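PDB 1VPR: luciferase from Lingulodinium polyedrum, which catalyses the oxidation of dinoflagellate luciferin, an open tetrapyrrole, by molecular oxygen with emission of blue light, here represented by the third of its three luciferase domains. Local coordinates for residues 159-173 with 202-214. Residues are numbered along the deposited sequence; the frame is centred on the assembly and turned at random.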
ATOM      1  N   ASN A 159      -4.312 -12.825 -15.222  1.00 18.46           N
ATOM      2  CA  ASN A 159      -4.731 -12.188 -13.965  1.00 16.94           C
ATOM      3  C   ASN A 159      -4.257 -12.971 -12.741  1.00 16.09           C
ATOM      4  O   ASN A 159      -5.050 -13.330 -11.860  1.00 16.95           O
ATOM      5  CB  ASN A 159      -6.253 -12.073 -13.942  1.00 16.92           C
ATOM      6  CG  ASN A 159      -6.783 -11.308 -15.116  1.00 19.05           C
ATOM      7  OD1 ASN A 159      -6.228 -10.276 -15.503  1.00 21.40           O
ATOM      8  ND2 ASN A 159      -7.868 -11.793 -15.693  1.00 18.90           N
ATOM      9  N   PRO A 160      -2.944 -13.212 -12.645  1.00 15.60           N
ATOM     10  CA  PRO A 160      -2.350 -13.960 -11.545  1.00 14.63           C
ATOM     11  C   PRO A 160      -2.427 -13.349 -10.149  1.00 12.88           C
ATOM     12  O   PRO A 160      -2.274 -14.063  -9.164  1.00 13.78           O
ATOM     13  CB  PRO A 160      -0.908 -14.163 -12.020  1.00 16.80           C
ATOM     14  CG  PRO A 160      -0.642 -12.900 -12.762  1.00 14.86           C
ATOM     15  CD  PRO A 160      -1.903 -12.727 -13.571  1.00 13.20           C
ATOM     16  N   LEU A 161      -2.638 -12.039 -10.059  1.00 12.39           N
ATOM     17  CA  LEU A 161      -2.727 -11.351  -8.776  1.00 11.86           C
ATOM     18  C   LEU A 161      -4.126 -11.456  -8.156  1.00 12.98           C
ATOM     19  O   LEU A 161      -4.296 -11.243  -6.947  1.00 13.84           O
ATOM     20  CB  LEU A 161      -2.389  -9.874  -8.960  1.00 15.28           C
ATOM     21  CG  LEU A 161      -1.128  -9.588  -9.790  1.00 15.61           C
ATOM     22  CD1 LEU A 161      -0.914  -8.080  -9.907  1.00 18.00           C
ATOM     23  CD2 LEU A 161       0.063 -10.257  -9.131  1.00 19.42           C
ATOM     24  N   HIS A 162      -5.119 -11.781  -8.982  1.00 11.91           N
ATOM     25  CA  HIS A 162      -6.508 -11.883  -8.541  1.00 13.15           C
ATOM     26  C   HIS A 162      -6.670 -12.913  -7.410  1.00 14.56           C
ATOM     27  O   HIS A 162      -6.331 -14.079  -7.569  1.00 14.35           O
ATOM     28  CB  HIS A 162      -7.379 -12.281  -9.729  1.00 14.45           C
ATOM     29  CG  HIS A 162      -8.838 -12.023  -9.538  1.00 13.60           C
ATOM     30  ND1 HIS A 162      -9.416 -10.808  -9.818  1.00 14.49           N
ATOM     31  CD2 HIS A 162      -9.851 -12.845  -9.170  1.00 14.64           C
ATOM     32  CE1 HIS A 162     -10.723 -10.887  -9.638  1.00 10.27           C
ATOM     33  NE2 HIS A 162     -11.014 -12.113  -9.249  1.00 13.88           N
ATOM     34  N   GLY A 163      -7.187 -12.471  -6.269  1.00 15.10           N
ATOM     35  CA  GLY A 163      -7.394 -13.377  -5.150  1.00 13.46           C
ATOM     36  C   GLY A 163      -7.108 -12.716  -3.818  1.00 13.28           C
ATOM     37  O   GLY A 163      -6.976 -11.484  -3.730  1.00 13.79           O
ATOM     38  N   ARG A 164      -7.031 -13.537  -2.777  1.00 12.31           N
ATOM     39  CA  ARG A 164      -6.738 -13.065  -1.438  1.00 11.55           C
ATOM     40  C   ARG A 164      -5.368 -13.605  -1.036  1.00 12.25           C
ATOM     41  O   ARG A 164      -5.069 -14.812  -1.191  1.00 11.20           O
ATOM     42  CB  ARG A 164      -7.833 -13.508  -0.448  1.00  9.50           C
ATOM     43  CG  ARG A 164      -7.645 -12.912   0.942  1.00 12.12           C
ATOM     44  CD  ARG A 164      -8.934 -13.027   1.748  1.00 13.54           C
ATOM     45  NE  ARG A 164      -9.296 -14.431   1.928  1.00 14.58           N
ATOM     46  CZ  ARG A 164      -8.810 -15.210   2.896  1.00 16.37           C
ATOM     47  NH1 ARG A 164      -7.952 -14.730   3.789  1.00 13.94           N
ATOM     48  NH2 ARG A 164      -9.149 -16.486   2.938  1.00 17.76           N
ATOM     49  N   TRP A 165      -4.528 -12.689  -0.555  1.00 11.58           N
ATOM     50  CA  TRP A 165      -3.144 -12.987  -0.173  1.00 13.42           C
ATOM     51  C   TRP A 165      -2.958 -12.705   1.292  1.00 12.08           C
ATOM     52  O   TRP A 165      -3.421 -11.683   1.782  1.00 13.52           O
ATOM     53  CB  TRP A 165      -2.191 -12.088  -0.969  1.00 14.15           C
ATOM     54  CG  TRP A 165      -2.351 -12.236  -2.457  1.00 12.88           C
ATOM     55  CD1 TRP A 165      -3.323 -11.670  -3.247  1.00 16.33           C
ATOM     56  CD2 TRP A 165      -1.545 -13.032  -3.323  1.00 12.88           C
ATOM     57  NE1 TRP A 165      -3.159 -12.071  -4.561  1.00 13.52           N
ATOM     58  CE2 TRP A 165      -2.077 -12.908  -4.630  1.00 13.22           C
ATOM     59  CE3 TRP A 165      -0.417 -13.842  -3.126  1.00 11.57           C
ATOM     60  CZ2 TRP A 165      -1.521 -13.572  -5.737  1.00 13.57           C
ATOM     61  CZ3 TRP A 165       0.141 -14.504  -4.240  1.00 12.63           C
ATOM     62  CH2 TRP A 165      -0.415 -14.363  -5.521  1.00 14.52           C
ATOM     63  N   ILE A 166      -2.289 -13.603   1.997  1.00 14.35           N
ATOM     64  CA  ILE A 166      -2.069 -13.416   3.424  1.00 14.42           C
ATOM     65  C   ILE A 166      -0.582 -13.217   3.719  1.00 14.33           C
ATOM     66  O   ILE A 166       0.269 -14.020   3.328  1.00 13.33           O
ATOM     67  CB  ILE A 166      -2.600 -14.638   4.227  1.00 13.02           C
ATOM     68  CG1 ILE A 166      -4.125 -14.674   4.176  1.00 13.93           C
ATOM     69  CG2 ILE A 166      -2.096 -14.593   5.671  1.00 14.28           C
ATOM     70  CD1 ILE A 166      -4.798 -13.413   4.744  1.00 17.58           C
ATOM     71  N   THR A 167      -0.280 -12.137   4.425  1.00 14.94           N
ATOM     72  CA  THR A 167       1.089 -11.804   4.791  1.00 14.74           C
ATOM     73  C   THR A 167       1.728 -12.852   5.692  1.00 14.98           C
ATOM     74  O   THR A 167       1.169 -13.209   6.755  1.00 14.10           O
ATOM     75  CB  THR A 167       1.126 -10.468   5.527  1.00 15.78           C
ATOM     76  OG1 THR A 167       0.469  -9.476   4.728  1.00 16.71           O
ATOM     77  CG2 THR A 167       2.570 -10.059   5.814  1.00 13.02           C
ATOM     78  N   VAL A 168       2.913 -13.320   5.297  1.00 11.44           N
ATOM     79  CA  VAL A 168       3.606 -14.314   6.097  1.00 13.39           C
ATOM     80  C   VAL A 168       4.974 -13.814   6.553  1.00 14.42           C
ATOM     81  O   VAL A 168       5.666 -14.462   7.334  1.00 16.11           O
ATOM     82  CB  VAL A 168       3.711 -15.699   5.356  1.00 13.88           C
ATOM     83  CG1 VAL A 168       2.320 -16.327   5.255  1.00 13.25           C
ATOM     84  CG2 VAL A 168       4.328 -15.533   3.945  1.00 17.53           C
ATOM     85  N   SER A 169       5.361 -12.638   6.091  1.00 16.40           N
ATOM     86  CA  SER A 169       6.630 -12.074   6.532  1.00 18.04           C
ATOM     87  C   SER A 169       6.669 -10.596   6.243  1.00 18.47           C
ATOM     88  O   SER A 169       6.236 -10.147   5.178  1.00 18.63           O
ATOM     89  CB  SER A 169       7.819 -12.744   5.847  1.00 17.66           C
ATOM     90  OG  SER A 169       9.016 -12.104   6.271  1.00 22.11           O
ATOM     91  N   GLY A 170       7.181  -9.836   7.208  1.00 16.47           N
ATOM     92  CA  GLY A 170       7.296  -8.403   7.026  1.00 16.44           C
ATOM     93  C   GLY A 170       6.049  -7.628   7.381  1.00 16.98           C
ATOM     94  O   GLY A 170       5.934  -6.457   7.015  1.00 17.46           O
ATOM     95  N   GLY A 171       5.116  -8.262   8.082  1.00 16.70           N
ATOM     96  CA  GLY A 171       3.911  -7.563   8.469  1.00 17.29           C
ATOM     97  C   GLY A 171       4.195  -6.495   9.508  1.00 19.63           C
ATOM     98  O   GLY A 171       5.058  -6.668  10.404  1.00 19.18           O
ATOM     99  N   GLN A 172       3.467  -5.388   9.419  1.00 17.76           N
ATOM    100  CA  GLN A 172       3.677  -4.304  10.370  1.00 17.28           C
ATOM    101  C   GLN A 172       3.301  -4.657  11.795  1.00 18.85           C
ATOM    102  O   GLN A 172       3.923  -4.158  12.729  1.00 21.64           O
ATOM    103  CB  GLN A 172       2.909  -3.048   9.961  1.00 18.41           C
ATOM    104  CG  GLN A 172       3.197  -1.857  10.876  1.00 20.41           C
ATOM    105  CD  GLN A 172       2.282  -0.686  10.623  1.00 20.80           C
ATOM    106  OE1 GLN A 172       1.067  -0.848  10.451  1.00 22.65           O
ATOM    107  NE2 GLN A 172       2.853   0.511  10.607  1.00 20.97           N
ATOM    108  N   ALA A 173       2.304  -5.514  11.989  1.00 18.98           N
ATOM    109  CA  ALA A 173       1.900  -5.839  13.353  1.00 18.35           C
ATOM    110  C   ALA A 173       3.062  -6.427  14.166  1.00 19.64           C
ATOM    111  O   ALA A 173       3.219  -6.119  15.351  1.00 18.60           O
ATOM    112  CB  ALA A 173       0.703  -6.778  13.340  1.00 17.62           C
ATOM    113  N   THR A 202       6.381  -2.013   5.198  1.00 15.09           N
ATOM    114  CA  THR A 202       5.936  -3.234   5.872  1.00 13.40           C
ATOM    115  C   THR A 202       4.578  -3.564   5.275  1.00 13.81           C
ATOM    116  O   THR A 202       3.998  -2.748   4.573  1.00 13.35           O
ATOM    117  CB  THR A 202       5.764  -3.075   7.412  1.00 13.10           C
ATOM    118  OG1 THR A 202       4.856  -2.002   7.696  1.00 14.46           O
ATOM    119  CG2 THR A 202       7.094  -2.785   8.056  1.00 14.27           C
ATOM    120  N   GLY A 203       4.050  -4.754   5.552  1.00 14.23           N
ATOM    121  CA  GLY A 203       2.758  -5.057   4.978  1.00 16.39           C
ATOM    122  C   GLY A 203       1.594  -5.016   5.952  1.00 17.23           C
ATOM    123  O   GLY A 203       1.768  -4.952   7.183  1.00 15.59           O
ATOM    124  N   GLY A 204       0.391  -5.019   5.383  1.00 18.18           N
ATOM    125  CA  GLY A 204      -0.799  -5.089   6.202  1.00 19.12           C
ATOM    126  C   GLY A 204      -0.845  -6.591   6.436  1.00 20.76           C
ATOM    127  O   GLY A 204       0.129  -7.295   6.104  1.00 19.06           O
HETATM  128  N   MSE A 205      -1.936  -7.128   6.964  1.00 20.07           N
HETATM  129  CA  MSE A 205      -1.944  -8.566   7.184  1.00 24.25           C
HETATM  130  C   MSE A 205      -2.466  -9.319   5.966  1.00 20.03           C
HETATM  131  O   MSE A 205      -2.350 -10.547   5.887  1.00 16.59           O
HETATM  132  CB  MSE A 205      -2.746  -8.927   8.449  1.00 34.19           C
HETATM  133  CG  MSE A 205      -2.039  -8.553   9.798  1.00 47.75           C
HETATM  134 SE   MSE A 205      -0.012  -8.535   9.859  1.00 68.35          SE
HETATM  135  CE  MSE A 205       0.397 -10.411  10.210  1.00 59.79           C
ATOM    136  N   TYR A 206      -2.974  -8.574   4.982  1.00 18.72           N
ATOM    137  CA  TYR A 206      -3.529  -9.178   3.775  1.00 15.60           C
ATOM    138  C   TYR A 206      -3.622  -8.210   2.606  1.00 15.72           C
ATOM    139  O   TYR A 206      -3.372  -7.014   2.736  1.00 17.27           O
ATOM    140  CB  TYR A 206      -4.961  -9.617   4.051  1.00 15.25           C
ATOM    141  CG  TYR A 206      -5.910  -8.428   4.146  1.00 17.04           C
ATOM    142  CD1 TYR A 206      -5.982  -7.656   5.297  1.00 18.01           C
ATOM    143  CD2 TYR A 206      -6.684  -8.039   3.056  1.00 18.58           C
ATOM    144  CE1 TYR A 206      -6.807  -6.518   5.362  1.00 20.18           C
ATOM    145  CE2 TYR A 206      -7.504  -6.900   3.104  1.00 19.53           C
ATOM    146  CZ  TYR A 206      -7.560  -6.148   4.254  1.00 20.28           C
ATOM    147  OH  TYR A 206      -8.354  -5.023   4.298  1.00 23.87           O
ATOM    148  N   LEU A 207      -4.032  -8.757   1.470  1.00 16.55           N
ATOM    149  CA  LEU A 207      -4.343  -7.975   0.269  1.00 14.42           C
ATOM    150  C   LEU A 207      -5.441  -8.759  -0.451  1.00 15.25           C
ATOM    151  O   LEU A 207      -5.385  -9.985  -0.480  1.00 15.35           O
ATOM    152  CB  LEU A 207      -3.158  -7.834  -0.684  1.00 14.07           C
ATOM    153  CG  LEU A 207      -1.969  -6.912  -0.372  1.00 15.29           C
ATOM    154  CD1 LEU A 207      -0.933  -7.096  -1.515  1.00 13.45           C
ATOM    155  CD2 LEU A 207      -2.426  -5.432  -0.274  1.00 14.56           C
ATOM    156  N   ARG A 208      -6.439  -8.060  -1.000  1.00 13.14           N
ATOM    157  CA  ARG A 208      -7.500  -8.678  -1.800  1.00 11.84           C
ATOM    158  C   ARG A 208      -7.351  -7.928  -3.122  1.00 11.91           C
ATOM    159  O   ARG A 208      -7.394  -6.696  -3.157  1.00 13.11           O
ATOM    160  CB  ARG A 208      -8.883  -8.413  -1.204  1.00 14.27           C
ATOM    161  CG  ARG A 208      -9.130  -9.081   0.148  1.00 12.30           C
ATOM    162  CD  ARG A 208     -10.521  -8.702   0.725  1.00 14.90           C
ATOM    163  NE  ARG A 208     -10.741  -9.225   2.085  1.00 16.46           N
ATOM    164  CZ  ARG A 208     -11.342 -10.378   2.391  1.00 17.82           C
ATOM    165  NH1 ARG A 208     -11.468 -10.733   3.670  1.00 17.22           N
ATOM    166  NH2 ARG A 208     -11.841 -11.173   1.446  1.00 14.91           N
ATOM    167  N   ILE A 209      -7.154  -8.652  -4.216  1.00 12.41           N
ATOM    168  CA  ILE A 209      -6.938  -7.994  -5.493  1.00 10.69           C
ATOM    169  C   ILE A 209      -7.899  -8.490  -6.546  1.00 12.19           C
ATOM    170  O   ILE A 209      -8.119  -9.699  -6.696  1.00 12.77           O
ATOM    171  CB  ILE A 209      -5.500  -8.272  -6.006  1.00 12.52           C
ATOM    172  CG1 ILE A 209      -4.479  -7.759  -5.008  1.00 10.98           C
ATOM    173  CG2 ILE A 209      -5.268  -7.613  -7.380  1.00  8.76           C
ATOM    174  CD1 ILE A 209      -3.024  -8.220  -5.350  1.00 14.96           C
ATOM    175  N   ASN A 210      -8.482  -7.550  -7.264  1.00 10.46           N
ATOM    176  CA  ASN A 210      -9.357  -7.861  -8.371  1.00 12.69           C
ATOM    177  C   ASN A 210      -8.450  -7.411  -9.491  1.00 13.06           C
ATOM    178  O   ASN A 210      -8.020  -6.248  -9.503  1.00 13.25           O
ATOM    179  CB  ASN A 210     -10.605  -6.978  -8.366  1.00 12.51           C
ATOM    180  CG  ASN A 210     -11.750  -7.604  -7.605  1.00 14.69           C
ATOM    181  OD1 ASN A 210     -12.504  -8.415  -8.156  1.00  9.56           O
ATOM    182  ND2 ASN A 210     -11.876  -7.252  -6.332  1.00 10.96           N
ATOM    183  N   GLN A 211      -8.144  -8.302 -10.419  1.00 13.92           N
ATOM    184  CA  GLN A 211      -7.278  -7.927 -11.531  1.00 13.29           C
ATOM    185  C   GLN A 211      -7.917  -8.268 -12.864  1.00 14.35           C
ATOM    186  O   GLN A 211      -8.399  -9.383 -13.051  1.00 14.28           O
ATOM    187  CB  GLN A 211      -5.915  -8.630 -11.431  1.00 12.57           C
ATOM    188  CG  GLN A 211      -5.090  -8.505 -12.749  1.00 13.11           C
ATOM    189  CD  GLN A 211      -3.690  -9.096 -12.682  1.00 14.10           C
ATOM    190  OE1 GLN A 211      -3.445 -10.085 -11.993  1.00 15.01           O
ATOM    191  NE2 GLN A 211      -2.759  -8.500 -13.425  1.00 14.57           N
ATOM    192  N   PHE A 212      -7.952  -7.293 -13.774  1.00 13.85           N
ATOM    193  CA  PHE A 212      -8.483  -7.538 -15.107  1.00 16.57           C
ATOM    194  C   PHE A 212      -7.439  -6.944 -16.066  1.00 13.36           C
ATOM    195  O   PHE A 212      -7.490  -5.766 -16.399  1.00 12.70           O
ATOM    196  CB  PHE A 212      -9.828  -6.840 -15.311  1.00 16.95           C
ATOM    197  CG  PHE A 212     -10.475  -7.170 -16.649  1.00 25.07           C
ATOM    198  CD1 PHE A 212     -11.191  -8.358 -16.824  1.00 26.97           C
ATOM    199  CD2 PHE A 212     -10.370  -6.280 -17.734  1.00 27.36           C
ATOM    200  CE1 PHE A 212     -11.800  -8.660 -18.060  1.00 28.02           C
ATOM    201  CE2 PHE A 212     -10.973  -6.572 -18.964  1.00 27.01           C
ATOM    202  CZ  PHE A 212     -11.689  -7.763 -19.121  1.00 27.67           C
ATOM    203  N   GLY A 213      -6.485  -7.760 -16.485  1.00 14.68           N
ATOM    204  CA  GLY A 213      -5.448  -7.258 -17.377  1.00 13.21           C
ATOM    205  C   GLY A 213      -4.558  -6.241 -16.675  1.00 12.78           C
ATOM    206  O   GLY A 213      -3.917  -6.550 -15.665  1.00 14.44           O
ATOM    207  N   ASP A 214      -4.554  -5.014 -17.184  1.00 13.27           N
ATOM    208  CA  ASP A 214      -3.732  -3.955 -16.620  1.00 16.04           C
ATOM    209  C   ASP A 214      -4.469  -3.027 -15.644  1.00 16.43           C
ATOM    210  O   ASP A 214      -3.952  -1.954 -15.281  1.00 15.53           O
ATOM    211  CB  ASP A 214      -3.112  -3.130 -17.756  1.00 16.20           C
ATOM    212  CG  ASP A 214      -4.156  -2.557 -18.696  1.00 20.00           C
ATOM    213  OD1 ASP A 214      -3.792  -1.827 -19.637  1.00 19.92           O
ATOM    214  OD2 ASP A 214      -5.353  -2.833 -18.505  1.00 18.69           O
TER
HETATM  215  O   HOH W   1      -1.224 -12.064   7.873  1.00 19.53           O
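Gln211 reaches across to the turn Asn159-His162 with its carbon chain extended and CG anti to the backbone N (chi1 167°), which brings the amide up against the backbone of the turn, from Asn159 to Leu161. There OE1 accepts the backbone N of Leu161 at 2.9 Å, the N-H coming in nearly along the C=O axis, while NE2 donates back to Gly213 O, at 3.2 Å, within its own segment. Both ends of the amide are thus used, consistent with one orientation of its oxygen and nitrogen. The strand that carries Gln211 is itself held by the His162 ring: ND1 takes the backbone N of Gln211 at 2.9 Å, in the ring plane, and Ile209 O lies over a face of the imidazole. Asn159 closes the same end, its OD1 receiving Gly213 N at 2.7 Å. Replacing Gln211 by an alanine would probably leave Leu161 N without its acceptor and Gly213 O without the NE2 donor, so the turn would be less firmly tied to this strand.

From Gly163 opposite Ile209 to Ile166 opposite Tyr206 the backbones pair as antiparallel strands, with side chains alternating between two faces. On one, the indole of Trp165 donates from NE1 to Leu161 O at 2.8 Å, and Ile209 CD1 approaches NE1 obliquely at 3.9 Å. On the other, Arg164 and Arg208 run side by side; CD of Arg164 rests over a face of the Arg208 guanidinium, 3.5 Å from NH2. Backbone carbonyls hold both heads, Tyr76 and Gly77 for Arg164, and Gly68, Lys70 and Pro310 for Arg208. Toward the far end, Thr167 OG1 donates to Gly204 O at 2.6 Å. Strand 163-169 also pairs with strand 297-307, making this a pair of neighbouring strands in the antiparallel beta barrel of the calycin-type luciferase catalytic domain.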